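Local coordinates for iron binding protein FbpA (Mannheimia haemolytica, PDB 1Q35), which binds ferric iron through tyrosine side chains and probably serves as the periplasmic carrier of a bacterial iron-uptake system, at residues 78-81 with 82-86; 149-153 with 154-158; 182-186 with 187-191. One frame throughout, in Å; residues are numbered along the deposited sequence. Where two conformers were deposited one is given.

The three contacts are local turns in three helices, met in the order 1, 2, 3 along the chain: contact 1 in helix 78-83, contact 2 in helix 141-168 and contact 3 at the end of helix 178-187. None touches another. The nearest atoms of contacts 1 and 2 are about 16 Å apart, those of contacts 2 and 3 about 17 Å; contacts 1 and 3 lie on opposite sides of the chain's centre. Contacts 1 and 3 both pack against strand 96-108 of the mixed sheet, whereas contact 2 leans on helix 301-311. Contacts 1 and 2 are away from the iron-binding tyrosines; in contact 3 the Lys183 side chain is about 11 Å from that of Tyr199.

Contact 1 of 3, residues 78-81 with 82-86; sequences KVLE and KNIPA
Asn83 lies one helical turn beyond Val79, and the two side chains run alongside each other in the same direction. From its CB, 3.4 Å from Val79 O, the asparagine passes back over the carbonyl of the earlier turn. CG stays at the same distance from that oxygen, because chi1 of -73° sets it beside the backbone N and anti to the carbonyl carbon. At the tip the amide divides: ND2 comes to 3.4 Å from Val79 CG1, while OD1 turns to other partners. The angle from ND2 to Val79 O is too poor for a hydrogen bond; that oxygen instead accepts the backbone N-H of Asn83, with Asn83 N and Val79 O 3.0 Å apart. Both ends of the amide are satisfied from farther along the chain, ND2 by Ser254 OG and OD1 by Lys272 NZ, and these two bonds would fix its rotation.

This is the last turn of the short helix 78-83, which packs against both helix 243-254 and strand 96-108 in the solute-binding protein fold. The i to i+4 bonds before and after it in sequence are Lys82 N to Lys78 O at 3.1 Å and Ile84 N to Leu80 O at 3.0 Å. Ile84 is the first residue to abandon helical angles, yet its N-H still reaches back into the turn.

On the buried side Leu80 and Ile84 also run side by side, pointing the same way, and meet through Leu80 CD2 and Ile84 CD1 at 4.0 Å. Ile84 CB sits 3.4 Å from Leu80 O, and its CG1 branch, placed beside its own backbone N, carries CD1 toward the leucine. Phe96 and Ser254 touch both residues, and Ile250 adds to the cover over Leu80. Beyond the turn, Ile84 O accepts a hydrogen bond from Arg89 NE.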
loop_
_atom_site.group_PDB
_atom_site.type_symbol
_atom_site.label_atom_id
_atom_site.label_comp_id
_atom_site.label_asym_id
_atom_site.label_seq_id
_atom_site.Cartn_x
_atom_site.Cartn_y
_atom_site.Cartn_z
ATOM N N LYS A 78 20.545 15.368 -3.044
ATOM C CA LYS A 78 20.035 16.258 -4.089
ATOM C C LYS A 78 19.212 15.481 -5.115
ATOM O O LYS A 78 18.288 16.027 -5.712
ATOM C CB LYS A 78 21.166 16.999 -4.829
ATOM C CG LYS A 78 22.478 17.228 -4.059
ATOM C CD LYS A 78 23.638 16.407 -4.644
ATOM C CE LYS A 78 23.450 14.895 -4.490
ATOM N NZ LYS A 78 23.474 14.453 -3.071
ATOM N N VAL A 79 19.576 14.218 -5.331
ATOM C CA VAL A 79 18.862 13.352 -6.269
ATOM C C VAL A 79 17.447 13.053 -5.762
ATOM O O VAL A 79 16.481 13.167 -6.515
ATOM C CB VAL A 79 19.635 12.038 -6.522
ATOM C CG1 VAL A 79 18.804 11.062 -7.368
ATOM C CG2 VAL A 79 20.978 12.331 -7.193
ATOM N N LEU A 80 17.322 12.690 -4.487
ATOM C CA LEU A 80 16.008 12.428 -3.889
ATOM C C LEU A 80 15.164 13.700 -3.847
ATOM O O LEU A 80 13.951 13.655 -4.043
ATOM C CB LEU A 80 16.155 11.851 -2.475
ATOM C CG LEU A 80 16.876 10.508 -2.337
ATOM C CD1 LEU A 80 16.974 10.095 -0.879
ATOM C CD2 LEU A 80 16.179 9.423 -3.153
ATOM N N GLU A 81 15.810 14.836 -3.605
ATOM C CA GLU A 81 15.121 16.119 -3.573
ATOM C C GLU A 81 14.489 16.453 -4.926
ATOM O O GLU A 81 13.359 16.932 -4.986
ATOM C CB GLU A 81 16.100 17.227 -3.175
ATOM C CG GLU A 81 15.470 18.603 -3.054
ATOM C CD GLU A 81 16.454 19.646 -2.569
ATOM O OE1 GLU A 81 16.252 20.181 -1.460
ATOM O OE2 GLU A 81 17.426 19.928 -3.301
ATOM N N LYS A 82 15.231 16.192 -5.998
ATOM C CA LYS A 82 14.797 16.489 -7.357
ATOM C C LYS A 82 13.709 15.524 -7.824
ATOM O O LYS A 82 12.745 15.929 -8.478
ATOM C CB LYS A 82 15.990 16.404 -8.315
ATOM C CG LYS A 82 15.692 16.839 -9.747
ATOM C CD LYS A 82 16.897 16.635 -10.656
ATOM C CE LYS A 82 16.532 16.789 -12.128
ATOM N NZ LYS A 82 16.328 15.474 -12.793
ATOM N N ASN A 83 13.866 14.252 -7.471
ATOM C CA ASN A 83 13.024 13.186 -8.016
ATOM C C ASN A 83 11.710 12.990 -7.270
ATOM O O ASN A 83 10.690 12.702 -7.892
ATOM C CB ASN A 83 13.794 11.864 -8.038
ATOM C CG ASN A 83 14.853 11.819 -9.124
ATOM O OD1 ASN A 83 14.838 12.621 -10.061
ATOM N ND2 ASN A 83 15.775 10.875 -9.008
ATOM N N ILE A 84 11.734 13.133 -5.950
ATOM C CA ILE A 84 10.563 12.861 -5.117
ATOM C C ILE A 84 9.939 14.177 -4.657
ATOM O O ILE A 84 10.586 14.942 -3.940
ATOM C CB ILE A 84 10.948 12.001 -3.886
ATOM C CG1 ILE A 84 11.660 10.715 -4.329
ATOM C CG2 ILE A 84 9.699 11.695 -3.049
ATOM C CD1 ILE A 84 12.177 9.853 -3.185
ATOM N N PRO A 85 8.703 14.466 -5.064
ATOM C CA PRO A 85 8.014 15.663 -4.576
ATOM C C PRO A 85 7.972 15.687 -3.053
ATOM O O PRO A 85 7.897 14.630 -2.427
ATOM C CB PRO A 85 6.606 15.521 -5.161
ATOM C CG PRO A 85 6.779 14.680 -6.360
ATOM C CD PRO A 85 7.873 13.711 -6.021
ATOM N N ALA A 86 8.022 16.883 -2.472
ATOM C CA ALA A 86 8.118 17.042 -1.022
ATOM C C ALA A 86 6.991 16.352 -0.252
ATOM O O ALA A 86 7.201 15.878 0.859
ATOM C CB ALA A 86 8.171 18.527 -0.660
#

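Contact 2 of 3, residues 149-153 with 154-158; sequences AMIEH and YGIEK
One face of the Tyr154 ring is covered by the side chain of the preceding residue, His153. Its CB stands 3.8 Å from the ring centroid and only 6° from the normal, a CH-pi contact almost over the middle of the ring. The imidazole beyond it turns an edge toward the same tyrosine, the planes at 69° and the centroids 6.0 Å apart, an edge-to-face pair. Met150 O approaches the phenol obliquely, 3.3 Å from Tyr154 CD1, and Met150 CB adds an apolar touch to that same ring carbon. The tyrosine is set over its neighbour by its first torsion, which places CG beside the backbone N. His153 NE2 is bonded to Asp290 OD1, and its ring also stacks with that of His225, so the imidazole is held from outside the turn as well.

Tyr154 N donates to Met150 O at 2.8 Å, with a weak second bond to Ile151 O, and Gly155 N donates to Ile151 O at 2.8 Å. Regular winding then fails: the N atoms of Ile156 and Glu157 have no bond to the turn before, and Gly155 has a positive phi. The short axes of 149-153 and 154-158 run at 98° to each other. Across the bend Ile151 CG2 and Ile156 CG2 come to 3.9 Å as the two isoleucines pass obliquely. The bend lies within helix 141-168, with both isoleucines against Leu307 of helix 301-311, while Leu122 from a loop touches Met150 and Tyr154.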
loop_
_atom_site.group_PDB
_atom_site.type_symbol
_atom_site.label_atom_id
_atom_site.label_comp_id
_atom_site.label_asym_id
_atom_site.label_seq_id
_atom_site.Cartn_x
_atom_site.Cartn_y
_atom_site.Cartn_z
ATOM N N ALA A 149 -7.147 6.699 8.475
ATOM C CA ALA A 149 -7.552 7.926 7.797
ATOM C C ALA A 149 -8.992 8.281 8.171
ATOM O O ALA A 149 -9.314 9.443 8.417
ATOM C CB ALA A 149 -7.419 7.783 6.291
ATOM N N MET A 150 -9.859 7.273 8.232
ATOM C CA MET A 150 -11.250 7.498 8.595
ATOM C C MET A 150 -11.362 8.066 10.015
ATOM O O MET A 150 -12.190 8.933 10.259
ATOM C CB MET A 150 -12.064 6.219 8.414
ATOM C CG MET A 150 -12.128 5.787 6.949
ATOM S SD MET A 150 -13.032 4.278 6.628
ATOM C CE MET A 150 -14.717 4.908 6.666
ATOM N N ILE A 151 -10.519 7.624 10.943
ATOM C CA ILE A 151 -10.518 8.206 12.283
ATOM C C ILE A 151 -10.156 9.696 12.245
ATOM O O ILE A 151 -10.767 10.508 12.935
ATOM C CB ILE A 151 -9.580 7.436 13.234
ATOM C CG1 ILE A 151 -10.153 6.050 13.545
ATOM C CG2 ILE A 151 -9.346 8.231 14.530
ATOM C CD1 ILE A 151 -9.195 5.152 14.292
ATOM N N GLU A 152 -9.173 10.067 11.437
ATOM C CA GLU A 152 -8.824 11.483 11.294
ATOM C C GLU A 152 -10.040 12.298 10.848
ATOM O O GLU A 152 -10.282 13.400 11.346
ATOM C CB GLU A 152 -7.674 11.657 10.296
ATOM C CG GLU A 152 -7.094 13.065 10.234
ATOM C CD GLU A 152 -6.159 13.407 11.381
ATOM O OE1 GLU A 152 -6.092 12.657 12.379
ATOM O OE2 GLU A 152 -5.478 14.454 11.288
ATOM N N HIS A 153 -10.810 11.751 9.913
ATOM C CA HIS A 153 -11.948 12.458 9.340
ATOM C C HIS A 153 -13.196 12.437 10.217
ATOM O O HIS A 153 -13.980 13.379 10.176
ATOM C CB HIS A 153 -12.318 11.865 7.976
ATOM C CG HIS A 153 -11.230 11.944 6.952
ATOM N ND1 HIS A 153 -10.471 13.078 6.741
ATOM C CD2 HIS A 153 -10.792 11.028 6.061
ATOM C CE1 HIS A 153 -9.607 12.848 5.768
ATOM N NE2 HIS A 153 -9.780 11.610 5.340
ATOM N N TYR A 154 -13.404 11.360 10.978
ATOM C CA TYR A 154 -14.705 11.099 11.605
ATOM C C TYR A 154 -14.680 10.796 13.093
ATOM O O TYR A 154 -15.737 10.793 13.722
ATOM C CB TYR A 154 -15.382 9.911 10.923
ATOM C CG TYR A 154 -15.545 10.053 9.430
ATOM C CD1 TYR A 154 -14.983 9.122 8.570
ATOM C CD2 TYR A 154 -16.251 11.114 8.877
ATOM C CE1 TYR A 154 -15.117 9.242 7.198
ATOM C CE2 TYR A 154 -16.399 11.240 7.502
ATOM C CZ TYR A 154 -15.832 10.301 6.674
ATOM O OH TYR A 154 -15.971 10.402 5.314
ATOM N N GLY A 155 -13.507 10.512 13.644
ATOM C CA GLY A 155 -13.391 10.081 15.025
ATOM C C GLY A 155 -13.660 8.595 15.214
ATOM O O GLY A 155 -14.108 7.894 14.293
ATOM N N ILE A 156 -13.400 8.105 16.422
ATOM C CA ILE A 156 -13.451 6.663 16.665
ATOM C C ILE A 156 -14.858 6.098 16.812
ATOM O O ILE A 156 -15.056 4.916 16.551
ATOM C CB ILE A 156 -12.553 6.216 17.850
ATOM C CG1 ILE A 156 -13.075 6.720 19.203
ATOM C CG2 ILE A 156 -11.118 6.642 17.596
ATOM C CD1 ILE A 156 -12.350 6.089 20.370
ATOM N N GLU A 157 -15.829 6.893 17.241
ATOM C CA GLU A 157 -17.195 6.374 17.375
ATOM C C GLU A 157 -17.794 6.060 16.002
ATOM O O GLU A 157 -18.314 4.965 15.770
ATOM C CB GLU A 157 -18.092 7.348 18.142
ATOM C CG GLU A 157 -17.784 7.409 19.626
ATOM C CD GLU A 157 -18.685 8.372 20.386
ATOM O OE1 GLU A 157 -19.454 9.131 19.754
ATOM O OE2 GLU A 157 -18.608 8.370 21.637
ATOM N N LYS A 158 -17.719 7.024 15.089
ATOM C CA LYS A 158 -18.235 6.848 13.735
ATOM C C LYS A 158 -17.431 5.803 12.971
ATOM O O LYS A 158 -18.000 5.031 12.204
ATOM C CB LYS A 158 -18.218 8.186 12.979
ATOM C CG LYS A 158 -18.854 8.177 11.588
ATOM C CD LYS A 158 -18.875 9.569 10.943
ATOM C CE LYS A 158 -20.046 10.431 11.388
ATOM N NZ LYS A 158 -19.724 11.892 11.305
#

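Contact 3 of 3, residues 182-186 with 187-191; sequences VKAIK and EGICD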
loop_
_atom_site.group_PDB
_atom_site.type_symbol
_atom_site.label_atom_id
_atom_site.label_comp_id
_atom_site.label_asym_id
_atom_site.label_seq_id
_atom_site.Cartn_x
_atom_site.Cartn_y
_atom_site.Cartn_z
ATOM N N VAL A 182 -11.127 -10.298 -5.478
ATOM C CA VAL A 182 -11.590 -10.114 -6.853
ATOM C C VAL A 182 -11.874 -11.471 -7.522
ATOM O O VAL A 182 -12.819 -11.598 -8.300
ATOM C CB VAL A 182 -10.617 -9.237 -7.671
ATOM C CG1 VAL A 182 -11.138 -9.044 -9.084
ATOM C CG2 VAL A 182 -10.428 -7.880 -6.967
ATOM N N LYS A 183 -11.091 -12.497 -7.202
ATOM C CA LYS A 183 -11.434 -13.858 -7.609
ATOM C C LYS A 183 -12.820 -14.224 -7.087
ATOM O O LYS A 183 -13.617 -14.833 -7.801
ATOM C CB LYS A 183 -10.397 -14.850 -7.081
ATOM C CG LYS A 183 -10.600 -16.290 -7.550
ATOM C CD LYS A 183 -9.580 -17.229 -6.927
ATOM C CE LYS A 183 -9.574 -18.592 -7.604
ATOM N NZ LYS A 183 -8.853 -19.613 -6.791
ATOM N N ALA A 184 -13.111 -13.845 -5.848
ATOM C CA ALA A 184 -14.401 -14.142 -5.244
ATOM C C ALA A 184 -15.532 -13.391 -5.946
ATOM O O ALA A 184 -16.627 -13.921 -6.071
ATOM C CB ALA A 184 -14.380 -13.826 -3.758
ATOM N N ILE A 185 -15.279 -12.167 -6.411
ATOM C CA ILE A 185 -16.252 -11.446 -7.231
ATOM C C ILE A 185 -16.519 -12.235 -8.516
ATOM O O ILE A 185 -17.671 -12.442 -8.913
ATOM C CB ILE A 185 -15.766 -10.008 -7.557
ATOM C CG1 ILE A 185 -15.761 -9.141 -6.291
ATOM C CG2 ILE A 185 -16.660 -9.391 -8.635
ATOM C CD1 ILE A 185 -15.149 -7.756 -6.479
ATOM N N LYS A 186 -15.458 -12.681 -9.172
ATOM C CA LYS A 186 -15.609 -13.453 -10.402
ATOM C C LYS A 186 -16.473 -14.699 -10.168
ATOM O O LYS A 186 -17.344 -15.014 -10.985
ATOM C CB LYS A 186 -14.237 -13.841 -10.957
ATOM C CG LYS A 186 -14.279 -14.663 -12.235
ATOM C CD LYS A 186 -13.794 -16.072 -12.008
ATOM C CE LYS A 186 -13.569 -16.797 -13.323
ATOM N NZ LYS A 186 -13.567 -18.269 -13.117
ATOM N N GLU A 187 -16.248 -15.386 -9.053
ATOM C CA GLU A 187 -16.961 -16.628 -8.742
ATOM C C GLU A 187 -18.400 -16.408 -8.259
ATOM O O GLU A 187 -19.177 -17.354 -8.186
ATOM C CB GLU A 187 -16.177 -17.440 -7.711
ATOM C CG GLU A 187 -14.870 -17.989 -8.257
ATOM C CD GLU A 187 -14.046 -18.732 -7.219
ATOM O OE1 GLU A 187 -12.944 -19.196 -7.573
ATOM O OE2 GLU A 187 -14.488 -18.853 -6.058
ATOM N N GLY A 188 -18.761 -15.170 -7.937
ATOM C CA GLY A 188 -20.112 -14.837 -7.524
ATOM C C GLY A 188 -20.334 -14.792 -6.023
ATOM O O GLY A 188 -21.450 -14.561 -5.582
ATOM N N ILE A 189 -19.278 -14.995 -5.242
ATOM C CA ILE A 189 -19.368 -15.014 -3.780
ATOM C C ILE A 189 -19.664 -13.631 -3.214
ATOM O O ILE A 189 -20.372 -13.487 -2.223
ATOM C CB ILE A 189 -18.049 -15.561 -3.176
ATOM C CG1 ILE A 189 -17.850 -17.037 -3.545
ATOM C CG2 ILE A 189 -18.013 -15.358 -1.663
ATOM C CD1 ILE A 189 -18.924 -17.976 -3.022
ATOM N N CYS A 190 -19.101 -12.611 -3.834
ATOM C CA CYS A 190 -19.395 -11.253 -3.402
ATOM C C CYS A 190 -19.434 -10.310 -4.586
ATOM O O CYS A 190 -19.054 -10.663 -5.704
ATOM C CB CYS A 190 -18.392 -10.775 -2.356
ATOM S SG CYS A 190 -16.712 -11.282 -2.703
ATOM N N ASP A 191 -19.915 -9.109 -4.310
ATOM C CA ASP A 191 -20.180 -8.102 -5.322
ATOM C C ASP A 191 -19.338 -6.841 -5.171
ATOM O O ASP A 191 -19.254 -6.061 -6.111
ATOM C CB ASP A 191 -21.653 -7.698 -5.258
ATOM C CG ASP A 191 -22.597 -8.816 -5.655
ATOM O OD1 ASP A 191 -22.134 -9.891 -6.086
ATOM O OD2 ASP A 191 -23.834 -8.673 -5.570
#
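A Schellman motif ends helix 178-187, with Gly188, at positive phi, as the first residue to leave the helical path. Ile189 N returns to Ala184 O at 3.0 Å, and Gly188 N bonds to Ile185 O at 3.1 Å from well above its carbonyl plane; a weaker branch of Gly188 N reaches Ala184 O. One residue earlier, Glu187 N makes a regular i to i+4 bond to Lys183 O.

After the glycine the chain folds back over the helix. In one of the two conformers of Cys190, SG packs on Ala184 CB at 3.6 Å, and the cysteine is joined to Cys134 by a disulfide. Ile185 CA points its hydrogen at Cys190 O, 3.3 Å away and nearly straight, with 167° at the hydrogen. On the outer side Glu187 OE1 rests against Lys183 CE at 3.4 Å, whereas Lys183 NZ stays 4.2 Å from Glu187 OE1, beyond a salt bridge. Arg111 ties the turn together, bonding Ile185 O and Cys190 O and forming a salt bridge with Asp191. Ile185 packs on strands 96-108 and 192-196, and Lys183 touches Trp212 of helix 210-214.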